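Local coordinates for protein alpha-galactosidase (Lactobacillus brevis, PDB 3MI6) that probably hydrolyses terminal, non-reducing alpha-D-galactose residues in alpha-D-galactosides such as galactose oligosaccharides, galactomannans and galactolipids, as a member of glycoside hydrolase family 36, at residues I361-L366 and L473-W478; G372-D375 and S380-D383. All blocks are in the same frame, centred on the assembly; numbering follows the deposited sequence.

Contact 1 of 2, residues I361-L366 and L473-W478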
loop_
_atom_site.group_PDB
_atom_site.type_symbol
_atom_site.label_atom_id
_atom_site.label_comp_id
_atom_site.label_asym_id
_atom_site.label_seq_id
_atom_site.Cartn_x
_atom_site.Cartn_y
_atom_site.Cartn_z
ATOM N N ILE D 361 -49.480 2.677 8.272
ATOM C CA ILE D 361 -48.721 1.459 8.544
ATOM C C ILE D 361 -49.609 0.231 8.332
ATOM O O ILE D 361 -50.817 0.298 8.533
ATOM C CB ILE D 361 -48.067 1.516 9.943
ATOM C CG1 ILE D 361 -46.931 2.545 9.920
ATOM C CG2 ILE D 361 -47.529 0.161 10.360
ATOM C CD1 ILE D 361 -46.308 2.798 11.251
ATOM N N GLU D 362 -49.019 -0.876 7.894
ATOM C CA GLU D 362 -49.793 -1.997 7.373
ATOM C C GLU D 362 -49.855 -3.236 8.252
ATOM O O GLU D 362 -50.631 -4.151 7.975
ATOM C CB GLU D 362 -49.263 -2.395 6.007
ATOM C CG GLU D 362 -49.753 -1.491 4.922
ATOM C CD GLU D 362 -48.952 -1.628 3.652
ATOM O OE1 GLU D 362 -47.822 -2.159 3.735
ATOM O OE2 GLU D 362 -49.452 -1.201 2.581
HETATM N N MSE D 363 -49.047 -3.271 9.305
HETATM C CA MSE D 363 -48.933 -4.468 10.132
HETATM C C MSE D 363 -48.366 -4.131 11.493
HETATM O O MSE D 363 -47.436 -3.333 11.605
HETATM C CB MSE D 363 -48.051 -5.523 9.455
HETATM C CG MSE D 363 -47.684 -6.676 10.364
HETATM SE SE MSE D 363 -46.355 -7.884 9.597
HETATM C CE MSE D 363 -47.466 -8.826 8.304
ATOM N N PHE D 364 -48.929 -4.738 12.533
ATOM C CA PHE D 364 -48.413 -4.558 13.878
ATOM C C PHE D 364 -47.790 -5.864 14.328
ATOM O O PHE D 364 -48.354 -6.921 14.091
ATOM C CB PHE D 364 -49.517 -4.124 14.844
ATOM C CG PHE D 364 -49.031 -3.926 16.239
ATOM C CD1 PHE D 364 -48.768 -5.015 17.054
ATOM C CD2 PHE D 364 -48.811 -2.669 16.731
ATOM C CE1 PHE D 364 -48.300 -4.843 18.331
ATOM C CE2 PHE D 364 -48.345 -2.497 18.009
ATOM C CZ PHE D 364 -48.087 -3.586 18.810
ATOM N N VAL D 365 -46.618 -5.778 14.955
ATOM C CA VAL D 365 -45.885 -6.947 15.445
ATOM C C VAL D 365 -45.606 -6.895 16.948
ATOM O O VAL D 365 -44.701 -6.189 17.388
ATOM C CB VAL D 365 -44.521 -7.114 14.754
ATOM C CG1 VAL D 365 -43.894 -8.400 15.197
ATOM C CG2 VAL D 365 -44.659 -7.078 13.246
ATOM N N LEU D 366 -46.370 -7.654 17.729
ATOM C CA LEU D 366 -46.136 -7.746 19.155
ATOM C C LEU D 366 -44.822 -8.502 19.414
ATOM O O LEU D 366 -44.642 -9.625 18.926
ATOM C CB LEU D 366 -47.310 -8.469 19.792
ATOM C CG LEU D 366 -47.251 -8.796 21.276
ATOM C CD1 LEU D 366 -47.172 -7.533 22.075
ATOM C CD2 LEU D 366 -48.476 -9.613 21.665
ATOM N N LEU D 473 -52.345 -15.554 12.714
ATOM C CA LEU D 473 -51.126 -14.815 12.479
ATOM C C LEU D 473 -50.814 -14.613 11.000
ATOM O O LEU D 473 -51.011 -15.496 10.175
ATOM C CB LEU D 473 -49.973 -15.528 13.162
ATOM C CG LEU D 473 -50.126 -15.626 14.673
ATOM C CD1 LEU D 473 -48.942 -16.370 15.248
ATOM C CD2 LEU D 473 -50.260 -14.250 15.293
ATOM N N ASP D 474 -50.316 -13.437 10.669
ATOM C CA ASP D 474 -49.918 -13.172 9.306
ATOM C C ASP D 474 -48.417 -13.311 9.191
ATOM O O ASP D 474 -47.876 -13.396 8.085
ATOM C CB ASP D 474 -50.331 -11.764 8.907
ATOM C CG ASP D 474 -51.818 -11.614 8.810
ATOM O OD1 ASP D 474 -52.395 -12.168 7.849
ATOM O OD2 ASP D 474 -52.399 -10.950 9.695
ATOM N N TYR D 475 -47.754 -13.366 10.343
ATOM C CA TYR D 475 -46.319 -13.108 10.418
ATOM C C TYR D 475 -45.782 -13.531 11.774
ATOM O O TYR D 475 -46.452 -13.378 12.791
ATOM C CB TYR D 475 -46.099 -11.609 10.198
ATOM C CG TYR D 475 -44.735 -11.021 10.507
ATOM C CD1 TYR D 475 -44.376 -10.687 11.795
ATOM C CD2 TYR D 475 -43.847 -10.708 9.486
ATOM C CE1 TYR D 475 -43.144 -10.107 12.069
ATOM C CE2 TYR D 475 -42.614 -10.125 9.748
ATOM C CZ TYR D 475 -42.266 -9.824 11.041
ATOM O OH TYR D 475 -41.035 -9.246 11.306
ATOM N N ILE D 476 -44.572 -14.067 11.775
ATOM C CA ILE D 476 -43.902 -14.472 12.999
ATOM C C ILE D 476 -42.436 -14.014 12.965
ATOM O O ILE D 476 -41.713 -14.231 11.994
ATOM C CB ILE D 476 -44.028 -16.010 13.226
ATOM C CG1 ILE D 476 -45.348 -16.339 13.931
ATOM C CG2 ILE D 476 -42.882 -16.542 14.040
ATOM C CD1 ILE D 476 -45.666 -17.805 13.982
ATOM N N LYS D 477 -42.017 -13.324 14.012
ATOM C CA LYS D 477 -40.613 -13.031 14.195
ATOM C C LYS D 477 -40.052 -14.177 15.031
ATOM O O LYS D 477 -40.437 -14.374 16.180
ATOM C CB LYS D 477 -40.433 -11.681 14.895
ATOM C CG LYS D 477 -39.012 -11.112 14.872
ATOM C CD LYS D 477 -38.998 -9.755 15.594
ATOM C CE LYS D 477 -37.593 -9.199 15.809
ATOM N NZ LYS D 477 -37.578 -7.909 16.592
ATOM N N TRP D 478 -39.160 -14.944 14.424
ATOM C CA TRP D 478 -38.561 -16.111 15.060
ATOM C C TRP D 478 -37.112 -15.796 15.434
ATOM O O TRP D 478 -36.199 -15.844 14.600
ATOM C CB TRP D 478 -38.657 -17.300 14.102
ATOM C CG TRP D 478 -37.932 -18.552 14.497
ATOM C CD1 TRP D 478 -36.844 -18.657 15.307
ATOM C CD2 TRP D 478 -38.227 -19.881 14.052
ATOM N NE1 TRP D 478 -36.444 -19.971 15.405
ATOM C CE2 TRP D 478 -37.274 -20.742 14.641
ATOM C CE3 TRP D 478 -39.204 -20.426 13.211
ATOM C CZ2 TRP D 478 -37.269 -22.116 14.420
ATOM C CZ3 TRP D 478 -39.196 -21.795 12.987
ATOM C CH2 TRP D 478 -38.237 -22.625 13.591
#
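M363, present as selenomethionine, and V365 reach from strand 363-366 to the ring of Y475 on strand 475-478, inside the parallel eight-stranded barrel. The two strands are not neighbours: strand 408-413 runs between them, so across this pair the contact is made by side chains alone. M363 leaves the backbone with CG anti to N (chi1 169°) and stays extended as far as SE. CB and CG serve as the spacer that carries the heavy atom to the ring. SE then lies over one face of Y475, 4.0 Å from the ring centroid, 26° off the normal and displaced toward the CG side, where SE to Y475 CG is 3.6 Å. This is a Met-aromatic contact. A bend at chi3 (-75°) turns the terminal methyl toward the root of the tyrosine side chain, so that M363 CE touches Y475 CB at 3.6 Å and brushes D474 CB at 4.1 Å. V365 meets the CD1-CE1 side of the ring: its CG1 and CG2 both lie 3.6 Å from Y475 CE1, CG2 obliquely, neither over a face nor at an edge. A long, flexible, polarisable chain suits the first position, since it can span the distance and follow the ring face, whereas short beta-branched valine fits where the strands are closer. D474 OD2 accepts from the backbone N of F409 on the intervening strand. Tyrosine suits its place because its ring packs on M363 and V365 while OH makes a weak hydrogen bond to E525. With no hydrogen bond or charge pair between the segments, dispersion and chalcogen-pi attraction join them, sulfur replacing selenium in the natural methionine; two residues further along strand 475-478, K477 salt-bridges D367, both predicted substrate-binding residues.

Contact 2 of 2, residues G372-D375 and S380-D383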
loop_
_atom_site.group_PDB
_atom_site.type_symbol
_atom_site.label_atom_id
_atom_site.label_comp_id
_atom_site.label_asym_id
_atom_site.label_seq_id
_atom_site.Cartn_x
_atom_site.Cartn_y
_atom_site.Cartn_z
ATOM N N GLY D 372 -46.177 -16.482 29.074
ATOM C CA GLY D 372 -45.800 -16.848 30.432
ATOM C C GLY D 372 -45.874 -15.738 31.468
ATOM O O GLY D 372 -46.952 -15.309 31.858
ATOM N N HIS D 373 -44.721 -15.290 31.943
ATOM C CA HIS D 373 -44.659 -14.111 32.799
ATOM C C HIS D 373 -43.475 -13.203 32.429
ATOM O O HIS D 373 -42.818 -12.627 33.297
ATOM C CB HIS D 373 -44.684 -14.477 34.301
ATOM C CG HIS D 373 -43.890 -15.701 34.668
ATOM N ND1 HIS D 373 -44.229 -16.971 34.246
ATOM C CD2 HIS D 373 -42.801 -15.851 35.461
ATOM C CE1 HIS D 373 -43.365 -17.844 34.735
ATOM N NE2 HIS D 373 -42.492 -17.191 35.480
ATOM N N ARG D 374 -43.230 -13.070 31.125
ATOM C CA ARG D 374 -42.108 -12.287 30.616
ATOM C C ARG D 374 -42.188 -10.815 30.975
ATOM O O ARG D 374 -42.641 -10.005 30.176
ATOM C CB ARG D 374 -41.998 -12.414 29.096
ATOM C CG ARG D 374 -41.434 -13.725 28.615
ATOM C CD ARG D 374 -39.934 -13.843 28.886
ATOM N NE ARG D 374 -39.094 -13.187 27.891
ATOM C CZ ARG D 374 -37.805 -13.462 27.695
ATOM N NH1 ARG D 374 -37.190 -14.389 28.419
ATOM N NH2 ARG D 374 -37.124 -12.814 26.761
ATOM N N ASP D 375 -41.735 -10.463 32.169
ATOM C CA ASP D 375 -41.666 -9.067 32.563
ATOM C C ASP D 375 -40.202 -8.696 32.619
ATOM O O ASP D 375 -39.827 -7.530 32.792
ATOM C CB ASP D 375 -42.346 -8.877 33.909
ATOM C CG ASP D 375 -43.825 -9.199 33.847
ATOM O OD1 ASP D 375 -44.516 -8.607 32.983
ATOM O OD2 ASP D 375 -44.293 -10.051 34.637
ATOM N N SER D 380 -39.810 -17.652 31.780
ATOM C CA SER D 380 -40.939 -17.972 30.880
ATOM C C SER D 380 -40.577 -18.333 29.453
ATOM O O SER D 380 -41.447 -18.675 28.657
ATOM C CB SER D 380 -41.875 -16.774 30.659
ATOM O OG SER D 380 -42.185 -16.107 31.866
ATOM N N LEU D 381 -39.296 -18.237 29.120
ATOM C CA LEU D 381 -38.823 -18.723 27.836
ATOM C C LEU D 381 -39.088 -20.210 27.709
ATOM O O LEU D 381 -38.356 -21.017 28.243
ATOM C CB LEU D 381 -37.334 -18.426 27.663
ATOM C CG LEU D 381 -36.970 -17.642 26.396
ATOM C CD1 LEU D 381 -37.987 -16.546 26.088
ATOM C CD2 LEU D 381 -35.580 -17.056 26.519
ATOM N N GLY D 382 -40.150 -20.561 27.000
ATOM C CA GLY D 382 -40.535 -21.946 26.804
ATOM C C GLY D 382 -42.035 -22.102 26.976
ATOM O O GLY D 382 -42.615 -23.117 26.608
ATOM N N ASP D 383 -42.660 -21.075 27.540
ATOM C CA ASP D 383 -44.089 -21.085 27.822
ATOM C C ASP D 383 -44.873 -20.315 26.765
ATOM O O ASP D 383 -45.385 -19.223 27.017
ATOM C CB ASP D 383 -44.353 -20.477 29.196
ATOM C CG ASP D 383 -43.828 -21.335 30.319
ATOM O OD1 ASP D 383 -43.556 -22.528 30.075
ATOM O OD2 ASP D 383 -43.695 -20.810 31.444
#
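S380 sets its hydroxyl against the backbone at H373, accepting a hydrogen bond from its N-H, with H373 N to S380 OG 2.7 Å and an angle of 154° at the hydrogen. CG of H373 sits between the backbone N and the carbonyl carbon (chi1 39°), and the ring has S380 OG over its centre, 3.2 Å above the plane. R374, the centre of an inverse gamma turn over H373-D375 whose closing bond is weak, bends at chi2 and again at chi3. Its aliphatic part packs on serine, CG to S380 CB being 3.7 Å, before the guanidinium passes L381. There a methyl sits over one face, with L381 CD1 3.3 Å from R374 NH1, while NH2 forms a salt bridge to D368, a predicted substrate-binding residue. Glycine suits position 372, where phi is positive and a CB would clash with S380 CB. Another glycine, G382, takes the third place of a beta turn closed by D383 N to S380 O at 2.9 Å; its backbone angles would press a CB against the carbonyl O of L381. D383 turns its carboxylate to the backbone N of D423. A small hydroxyl thus joins two irregular segments, and the leucine gives the arginine an apolar flank that, together with the outside partner D368, probably helps orient it beside the predicted galactoside site.

Overall arrangement
Both contacts are buried and belong to the melibiase barrel, with centres 20 Å apart and nearest atoms about 10 Å apart, so neither touches the other. Contact 1 lies in the barrel interior and relates two strands separated by a third; contact 2 lies in the loop that follows strand 363-366, and so falls within the chain stretch that contact 1 spans. Chemistry follows place: regular strands inside the barrel meet through apolar and selenium-aromatic packing, whereas the irregular loop relies on glycine, a hydroxyl-backbone bond and an arginine. Contact 1 contains predicted site residues itself, K477 among them, whereas contact 2 borders the site through R374 pairing with D368, next to the D367 that K477 pairs with.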